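Local structure of 3-oxo-tetronate kinase (Cupriavidus necator, 5DMH) at residues A326-A331 with A374-G379. The protein catalyses the ATP-dependent phosphorylation of 3-oxo-tetronate to 3-oxo-tetronate 4-phosphate. Sequence-based numbering, arbitrary orientation.
Sequences AVADAA and ATVAAG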
loop_
_atom_site.group_PDB
_atom_site.type_symbol
_atom_site.label_atom_id
_atom_site.label_comp_id
_atom_site.label_asym_id
_atom_site.label_seq_id
_atom_site.Cartn_x
_atom_site.Cartn_y
_atom_site.Cartn_z
ATOM N N ALA A 326 13.359 17.442 -22.191
ATOM C CA ALA A 326 12.002 16.999 -22.497
ATOM C C ALA A 326 11.856 15.480 -22.365
ATOM O O ALA A 326 11.508 14.797 -23.326
ATOM C CB ALA A 326 11.610 17.459 -23.924
ATOM N N VAL A 327 12.068 14.969 -21.159
ATOM C CA VAL A 327 12.122 13.536 -20.907
ATOM C C VAL A 327 10.732 12.884 -21.009
ATOM O O VAL A 327 10.593 11.837 -21.659
ATOM C CB VAL A 327 12.747 13.246 -19.529
ATOM C CG1 VAL A 327 12.747 11.777 -19.236
ATOM C CG2 VAL A 327 14.163 13.819 -19.452
ATOM N N ALA A 328 9.710 13.501 -20.416
ATOM C CA ALA A 328 8.365 12.950 -20.524
ATOM C C ALA A 328 7.874 12.911 -21.974
ATOM O O ALA A 328 7.256 11.923 -22.393
ATOM C CB ALA A 328 7.381 13.717 -19.648
ATOM N N ASP A 329 8.143 13.971 -22.739
ATOM C CA ASP A 329 7.801 13.996 -24.156
ATOM C C ASP A 329 8.497 12.840 -24.888
ATOM O O ASP A 329 7.892 12.181 -25.734
ATOM C CB ASP A 329 8.197 15.329 -24.806
ATOM C CG ASP A 329 7.365 16.513 -24.315
ATOM O OD1 ASP A 329 6.296 16.301 -23.706
ATOM O OD2 ASP A 329 7.790 17.669 -24.561
ATOM N N ALA A 330 9.759 12.582 -24.548
ATOM C CA ALA A 330 10.521 11.520 -25.210
ATOM C C ALA A 330 9.944 10.151 -24.891
ATOM O O ALA A 330 9.917 9.259 -25.755
ATOM C CB ALA A 330 11.976 11.571 -24.803
ATOM N N ALA A 331 9.513 9.973 -23.645
ATOM C CA ALA A 331 8.900 8.712 -23.222
ATOM C C ALA A 331 7.574 8.478 -23.922
ATOM O O ALA A 331 7.291 7.383 -24.356
ATOM C CB ALA A 331 8.719 8.691 -21.741
ATOM N N ALA A 374 3.914 10.257 -14.025
ATOM C CA ALA A 374 2.517 10.630 -13.983
ATOM C C ALA A 374 2.115 11.368 -15.286
ATOM O O ALA A 374 1.033 11.144 -15.841
ATOM C CB ALA A 374 2.235 11.484 -12.763
ATOM N N THR A 375 2.984 12.253 -15.758
ATOM C CA THR A 375 2.756 12.929 -17.047
ATOM C C THR A 375 2.682 11.914 -18.212
ATOM O O THR A 375 1.784 11.970 -19.067
ATOM C CB THR A 375 3.870 13.937 -17.335
ATOM O OG1 THR A 375 3.827 14.977 -16.368
ATOM C CG2 THR A 375 3.730 14.519 -18.771
ATOM N N VAL A 376 3.599 10.959 -18.223
ATOM C CA VAL A 376 3.563 9.925 -19.249
ATOM C C VAL A 376 2.227 9.173 -19.170
ATOM O O VAL A 376 1.558 8.999 -20.168
ATOM C CB VAL A 376 4.715 8.950 -19.142
ATOM C CG1 VAL A 376 4.496 7.780 -20.079
ATOM C CG2 VAL A 376 6.031 9.668 -19.457
ATOM N N ALA A 377 1.799 8.789 -17.971
ATOM C CA ALA A 377 0.504 8.130 -17.855
ATOM C C ALA A 377 -0.672 8.973 -18.381
ATOM O O ALA A 377 -1.545 8.481 -19.104
ATOM C CB ALA A 377 0.266 7.727 -16.418
ATOM N N ALA A 378 -0.713 10.244 -18.008
ATOM C CA ALA A 378 -1.797 11.122 -18.460
ATOM C C ALA A 378 -1.802 11.247 -19.985
ATOM O O ALA A 378 -2.850 11.187 -20.622
ATOM C CB ALA A 378 -1.686 12.492 -17.819
ATOM N N GLY A 379 -0.617 11.404 -20.556
ATOM C CA GLY A 379 -0.461 11.495 -22.003
ATOM C C GLY A 379 -0.942 10.247 -22.716
ATOM O O GLY A 379 -1.597 10.318 -23.763
#
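The flat group here is the A328 peptide carbonyl, against whose oxygen a methyl of V376 rests, with V376 CG2 standing 3.9 Å from A328 O; the rest is methyl packing. That same methyl makes the tightest touch of the contact, reaching A331 CB at 3.7 Å, while A328 CB lies further from V376 CG2, at 4.3 Å. CG2 therefore sits against the spot where A328 and A331, one turn apart, face the neighbouring helix. The torsion of V376 explains the choice of branch: CG1 is anti to the backbone N (chi1 171°), leaving CG2 beside that N and directed at the alanines. The buried V376 side chain also touches L291 of strand 288-292.

Toward the more open side, T375 adds a second methyl contact, T375 CG2 to A328 CB at 3.8 Å. A chi1 of -65° sets OG1 beside the backbone N, which leaves CG2 anti to it and pointing at A328. C372, one turn before V376, carries the packing on to V327 and A328.

The short helix axes approach to 9.1 Å and cross at -42°, joining helix 327-336 to helix 362-382 in the nucleotide-binding domain, with the side chain of T375 about 13 Å from the bound ADP. The T375 hydroxyl makes no demand on this contact, because OG1 bonds to Q371 O in its own helix. The two segments share no hydrogen bond and meet through methyl groups and one carbonyl oxygen, a van der Waals seam whose fit rests on shape.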